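Local coordinates for protein FMN-dependent NADH:quinone oxidoreductase 1 (Bacillus anthracis, PDB 3U7I) that probably reduces quinones and cleaves the azo bond of aromatic azo compounds, using NADH and one FMN per subunit, as a homodimer, at residues C[83-95]-C[115-127]. Residues are numbered along the deposited sequence; the frame is centred on the assembly and turned at random.
Sequences ERMSEILQQFKSA and DYMDNIMIARETF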
loop_
_atom_site.group_PDB
_atom_site.type_symbol
_atom_site.label_atom_id
_atom_site.label_comp_id
_atom_site.label_asym_id
_atom_site.label_seq_id
_atom_site.Cartn_x
_atom_site.Cartn_y
_atom_site.Cartn_z
ATOM N N GLU C 83 -14.967 -10.238 14.267
ATOM C CA GLU C 83 -16.114 -10.861 13.611
ATOM C C GLU C 83 -16.277 -10.347 12.180
ATOM O O GLU C 83 -16.547 -11.122 11.259
ATOM C CB GLU C 83 -17.393 -10.631 14.421
ATOM C CG GLU C 83 -17.548 -11.596 15.593
ATOM C CD GLU C 83 -18.580 -11.142 16.621
ATOM O OE1 GLU C 83 -19.419 -10.270 16.291
ATOM O OE2 GLU C 83 -18.542 -11.661 17.762
ATOM N N ARG C 84 -16.098 -9.040 11.996
ATOM C CA ARG C 84 -16.141 -8.437 10.665
ATOM C C ARG C 84 -14.949 -8.880 9.785
ATOM O O ARG C 84 -15.118 -9.160 8.589
ATOM C CB ARG C 84 -16.218 -6.906 10.777
ATOM C CG ARG C 84 -16.182 -6.173 9.447
ATOM C CD ARG C 84 -17.294 -6.631 8.511
ATOM N NE ARG C 84 -17.163 -5.976 7.212
ATOM C CZ ARG C 84 -17.641 -6.456 6.066
ATOM N NH1 ARG C 84 -18.292 -7.617 6.044
ATOM N NH2 ARG C 84 -17.452 -5.779 4.939
HETATM N N MSE C 85 -13.750 -8.944 10.366
HETATM C CA MSE C 85 -12.591 -9.457 9.633
HETATM C C MSE C 85 -12.822 -10.909 9.210
HETATM O O MSE C 85 -12.463 -11.308 8.099
HETATM C CB MSE C 85 -11.312 -9.323 10.463
HETATM C CG MSE C 85 -10.988 -7.886 10.810
HETATM SE SE MSE C 85 -9.290 -7.711 11.744
HETATM C CE MSE C 85 -8.111 -7.373 10.213
ATOM N N SER C 86 -13.445 -11.687 10.091
ATOM C CA SER C 86 -13.800 -13.060 9.763
ATOM C C SER C 86 -14.804 -13.158 8.599
ATOM O O SER C 86 -14.655 -14.019 7.717
ATOM C CB SER C 86 -14.332 -13.796 10.985
ATOM O OG SER C 86 -14.696 -15.118 10.612
ATOM N N GLU C 87 -15.823 -12.288 8.608
ATOM C CA GLU C 87 -16.779 -12.184 7.497
ATOM C C GLU C 87 -16.060 -11.945 6.184
ATOM O O GLU C 87 -16.303 -12.642 5.200
ATOM C CB GLU C 87 -17.759 -11.027 7.700
ATOM C CG GLU C 87 -18.843 -11.245 8.722
ATOM C CD GLU C 87 -19.740 -10.017 8.875
ATOM O OE1 GLU C 87 -19.512 -9.012 8.157
ATOM O OE2 GLU C 87 -20.674 -10.061 9.710
ATOM N N ILE C 88 -15.191 -10.933 6.165
ATOM C CA ILE C 88 -14.442 -10.575 4.961
ATOM C C ILE C 88 -13.554 -11.723 4.441
ATOM O O ILE C 88 -13.486 -11.965 3.235
ATOM C CB ILE C 88 -13.578 -9.311 5.184
ATOM C CG1 ILE C 88 -14.470 -8.070 5.305
ATOM C CG2 ILE C 88 -12.590 -9.152 4.048
ATOM C CD1 ILE C 88 -13.732 -6.816 5.717
ATOM N N LEU C 89 -12.883 -12.422 5.356
ATOM C CA LEU C 89 -12.030 -13.557 5.008
ATOM C C LEU C 89 -12.837 -14.716 4.445
ATOM O O LEU C 89 -12.452 -15.316 3.442
ATOM C CB LEU C 89 -11.249 -14.034 6.240
ATOM C CG LEU C 89 -10.492 -15.356 6.120
ATOM C CD1 LEU C 89 -9.398 -15.285 5.054
ATOM C CD2 LEU C 89 -9.907 -15.731 7.467
ATOM N N GLN C 90 -13.952 -15.036 5.093
ATOM C CA GLN C 90 -14.767 -16.169 4.651
ATOM C C GLN C 90 -15.441 -15.890 3.303
ATOM O O GLN C 90 -15.607 -16.805 2.492
ATOM C CB GLN C 90 -15.754 -16.610 5.734
ATOM C CG GLN C 90 -15.053 -17.136 6.985
ATOM C CD GLN C 90 -14.100 -18.299 6.695
ATOM O OE1 GLN C 90 -14.441 -19.228 5.955
ATOM N NE2 GLN C 90 -12.906 -18.255 7.289
ATOM N N GLN C 91 -15.789 -14.629 3.052
ATOM C CA GLN C 91 -16.277 -14.221 1.727
ATOM C C GLN C 91 -15.190 -14.415 0.650
ATOM O O GLN C 91 -15.445 -14.988 -0.413
ATOM C CB GLN C 91 -16.786 -12.775 1.748
ATOM C CG GLN C 91 -17.184 -12.222 0.376
ATOM C CD GLN C 91 -17.618 -10.757 0.419
ATOM O OE1 GLN C 91 -16.899 -9.889 0.933
ATOM N NE2 GLN C 91 -18.802 -10.479 -0.121
ATOM N N PHE C 92 -13.980 -13.937 0.931
ATOM C CA PHE C 92 -12.840 -14.151 0.034
ATOM C C PHE C 92 -12.611 -15.650 -0.277
ATOM O O PHE C 92 -12.449 -16.040 -1.434
ATOM C CB PHE C 92 -11.563 -13.488 0.600
ATOM C CG PHE C 92 -10.351 -13.682 -0.265
ATOM C CD1 PHE C 92 -10.124 -12.855 -1.361
ATOM C CD2 PHE C 92 -9.454 -14.697 -0.001
ATOM C CE1 PHE C 92 -9.014 -13.038 -2.172
ATOM C CE2 PHE C 92 -8.342 -14.891 -0.811
ATOM C CZ PHE C 92 -8.122 -14.061 -1.896
ATOM N N LYS C 93 -12.596 -16.490 0.749
ATOM C CA LYS C 93 -12.342 -17.916 0.543
ATOM C C LYS C 93 -13.436 -18.616 -0.266
ATOM O O LYS C 93 -13.199 -19.671 -0.855
ATOM C CB LYS C 93 -12.119 -18.631 1.885
ATOM C CG LYS C 93 -10.810 -18.235 2.571
ATOM C CD LYS C 93 -10.570 -18.999 3.873
ATOM C CE LYS C 93 -10.371 -20.485 3.618
ATOM N NZ LYS C 93 -10.076 -21.222 4.875
ATOM N N SER C 94 -14.632 -18.031 -0.298
ATOM C CA SER C 94 -15.787 -18.703 -0.904
ATOM C C SER C 94 -15.814 -18.553 -2.420
ATOM O O SER C 94 -16.533 -19.284 -3.098
ATOM C CB SER C 94 -17.094 -18.158 -0.327
ATOM O OG SER C 94 -17.351 -16.851 -0.818
ATOM N N ALA C 95 -15.039 -17.591 -2.927
ATOM C CA ALA C 95 -14.978 -17.262 -4.353
ATOM C C ALA C 95 -13.844 -17.998 -5.082
ATOM O O ALA C 95 -12.757 -18.175 -4.531
ATOM C CB ALA C 95 -14.805 -15.752 -4.522
ATOM N N ASP C 115 -5.559 -2.588 3.500
ATOM C CA ASP C 115 -6.394 -3.042 4.613
ATOM C C ASP C 115 -7.109 -4.341 4.248
ATOM O O ASP C 115 -7.241 -5.244 5.084
ATOM C CB ASP C 115 -7.452 -2.005 4.986
ATOM C CG ASP C 115 -6.869 -0.804 5.674
ATOM O OD1 ASP C 115 -5.750 -0.909 6.214
ATOM O OD2 ASP C 115 -7.546 0.242 5.691
ATOM N N TYR C 116 -7.587 -4.425 3.009
ATOM C CA TYR C 116 -8.269 -5.639 2.564
ATOM C C TYR C 116 -7.295 -6.820 2.552
ATOM O O TYR C 116 -7.644 -7.920 2.990
ATOM C CB TYR C 116 -8.919 -5.444 1.186
ATOM C CG TYR C 116 -9.735 -6.637 0.730
ATOM C CD1 TYR C 116 -11.028 -6.848 1.207
ATOM C CD2 TYR C 116 -9.209 -7.556 -0.169
ATOM C CE1 TYR C 116 -11.781 -7.954 0.783
ATOM C CE2 TYR C 116 -9.949 -8.668 -0.592
ATOM C CZ TYR C 116 -11.224 -8.857 -0.121
ATOM O OH TYR C 116 -11.943 -9.959 -0.553
HETATM N N MSE C 117 -6.078 -6.597 2.064
HETATM C CA MSE C 117 -5.073 -7.658 2.084
HETATM C C MSE C 117 -4.850 -8.106 3.522
HETATM O O MSE C 117 -4.652 -9.289 3.780
HETATM C CB MSE C 117 -3.742 -7.208 1.458
HETATM C CG MSE C 117 -3.821 -6.782 -0.018
HETATM SE SE MSE C 117 -4.532 -8.165 -1.178
HETATM C CE MSE C 117 -3.224 -9.570 -0.771
ATOM N N ASP C 118 -4.899 -7.159 4.455
ATOM C CA ASP C 118 -4.671 -7.466 5.873
ATOM C C ASP C 118 -5.803 -8.317 6.488
ATOM O O ASP C 118 -5.614 -8.971 7.525
ATOM C CB ASP C 118 -4.437 -6.183 6.695
ATOM C CG ASP C 118 -3.130 -5.485 6.349
ATOM O OD1 ASP C 118 -2.216 -6.137 5.776
ATOM O OD2 ASP C 118 -3.016 -4.268 6.647
ATOM N N ASN C 119 -6.970 -8.299 5.845
ATOM C CA ASN C 119 -8.126 -9.106 6.258
ATOM C C ASN C 119 -8.101 -10.535 5.701
ATOM O O ASN C 119 -8.599 -11.467 6.336
ATOM C CB ASN C 119 -9.428 -8.432 5.817
ATOM C CG ASN C 119 -9.872 -7.329 6.762
ATOM O OD1 ASN C 119 -10.749 -7.540 7.599
ATOM N ND2 ASN C 119 -9.277 -6.142 6.625
ATOM N N ILE C 120 -7.517 -10.702 4.511
ATOM C CA ILE C 120 -7.576 -11.984 3.808
ATOM C C ILE C 120 -6.278 -12.808 3.847
ATOM O O ILE C 120 -6.301 -14.008 3.564
ATOM C CB ILE C 120 -8.021 -11.800 2.342
ATOM C CG1 ILE C 120 -6.945 -11.048 1.556
ATOM C CG2 ILE C 120 -9.383 -11.083 2.280
ATOM C CD1 ILE C 120 -7.097 -11.163 0.072
HETATM N N MSE C 121 -5.150 -12.184 4.184
HETATM C CA MSE C 121 -3.915 -12.962 4.362
HETATM C C MSE C 121 -3.768 -13.383 5.817
HETATM O O MSE C 121 -3.197 -12.645 6.636
HETATM C CB MSE C 121 -2.680 -12.196 3.886
HETATM C CG MSE C 121 -2.616 -12.045 2.378
HETATM SE SE MSE C 121 -1.056 -11.072 1.845
HETATM C CE MSE C 121 0.300 -12.338 2.461
ATOM N N ILE C 122 -4.300 -14.570 6.124
ATOM C CA ILE C 122 -4.438 -15.057 7.494
ATOM C C ILE C 122 -3.862 -16.468 7.604
ATOM O O ILE C 122 -4.208 -17.341 6.806
ATOM C CB ILE C 122 -5.934 -15.072 7.925
ATOM C CG1 ILE C 122 -6.542 -13.670 7.809
ATOM C CG2 ILE C 122 -6.111 -15.606 9.338
ATOM C CD1 ILE C 122 -5.933 -12.668 8.736
ATOM N N ALA C 123 -2.980 -16.683 8.583
ATOM C CA ALA C 123 -2.342 -17.986 8.773
ATOM C C ALA C 123 -3.370 -19.049 9.152
ATOM O O ALA C 123 -4.336 -18.771 9.872
ATOM C CB ALA C 123 -1.235 -17.901 9.821
ATOM N N ARG C 124 -3.158 -20.265 8.661
ATOM C CA ARG C 124 -4.085 -21.367 8.904
ATOM C C ARG C 124 -5.385 -21.230 8.097
ATOM O O ARG C 124 -6.244 -22.121 8.137
ATOM C CB ARG C 124 -4.382 -21.503 10.408
ATOM C CG ARG C 124 -3.263 -22.180 11.221
ATOM C CD ARG C 124 -3.335 -21.835 12.709
ATOM N NE ARG C 124 -4.658 -22.093 13.275
ATOM C CZ ARG C 124 -5.278 -21.284 14.133
ATOM N NH1 ARG C 124 -6.484 -21.597 14.596
ATOM N NH2 ARG C 124 -4.694 -20.159 14.530
ATOM N N GLU C 125 -5.515 -20.121 7.362
ATOM C CA GLU C 125 -6.704 -19.855 6.555
ATOM C C GLU C 125 -6.389 -19.757 5.058
ATOM O O GLU C 125 -6.825 -20.595 4.272
ATOM C CB GLU C 125 -7.428 -18.587 7.038
ATOM C CG GLU C 125 -8.104 -18.729 8.410
ATOM C CD GLU C 125 -9.314 -19.666 8.380
ATOM O OE1 GLU C 125 -9.859 -19.922 7.285
ATOM O OE2 GLU C 125 -9.725 -20.147 9.456
ATOM N N THR C 126 -5.638 -18.735 4.654
ATOM C CA THR C 126 -5.285 -18.615 3.233
ATOM C C THR C 126 -3.822 -18.989 2.961
ATOM O O THR C 126 -3.415 -19.182 1.809
ATOM C CB THR C 126 -5.627 -17.221 2.669
ATOM O OG1 THR C 126 -4.915 -16.224 3.405
ATOM C CG2 THR C 126 -7.138 -16.952 2.790
ATOM N N PHE C 127 -3.040 -19.095 4.033
ATOM C CA PHE C 127 -1.660 -19.570 3.955
ATOM C C PHE C 127 -1.272 -20.225 5.280
ATOM O O PHE C 127 -1.974 -20.078 6.288
ATOM C CB PHE C 127 -0.687 -18.423 3.611
ATOM C CG PHE C 127 -0.314 -17.551 4.790
ATOM C CD1 PHE C 127 0.749 -17.897 5.621
ATOM C CD2 PHE C 127 -1.011 -16.376 5.052
ATOM C CE1 PHE C 127 1.095 -17.101 6.707
ATOM C CE2 PHE C 127 -0.664 -15.567 6.136
ATOM C CZ PHE C 127 0.385 -15.932 6.965
HETATM O O HOH W 1 -9.642 -11.769 8.698
HETATM O O HOH W 2 -14.083 -10.473 1.220
#
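Phe-92 lies with one ring face under the CD1 methyl of Ile-120. The methyl stands 3.6 Å from the ring centroid and 17° off the normal, a CH-pi contact. Ile-120 has CG1 between its backbone N and carbonyl carbon (chi1 67°), which sends CD1 over the ring and lets CG2 rest on CB and CG of Phe-92. Tyr-116 OH comes to the edge of the same ring, 3.5 Å from Phe-92 CD1. This hydroxyl donates to a water that in turn donates to Ile-88 O and Gln-91 OE1, so the two helices are also bridged by polar bonds. Ile-88 CG2 packs on Tyr-116 CE1 and on Asn-119 CB.

Asn-119 points at the helix of Met-85. Its OD1 sits 3.2 Å from Met-85 CG and is buried with no hydrogen-bond partner. The other end of the amide is held: ND2 donates in its own amide plane to Asp-115 O at 2.7 Å, and also to Pro-55 O.

Leu-89 reaches the loop that follows helix 111-120. CD1 meets Thr-126 CG2, and CD2 meets Glu-125 CG at 3.6 Å. Thr-126 OG1 donates to Ile-120 O at 2.6 Å, in the carbonyl plane, and so ties the loop back to the helix. Lys-93 bends at chi3 and brings NZ to Glu-125 OE1 at 2.7 Å, a salt bridge nearly along the C-O axis. Gln-90 NE2 adds a weak bond to the same oxygen.

The axes of segments 83-94 and 115-120 cross at -82°, 8.9 Å apart at their closest. This joins helices 76-94 and 111-120 of the flavodoxin-like fold. Tyr-116 continues onto strands 6-11 and 43-48 of the parallel sheet, while Phe-92 stacks on Tyr-98 and touches Phe-174 of helix 165-177.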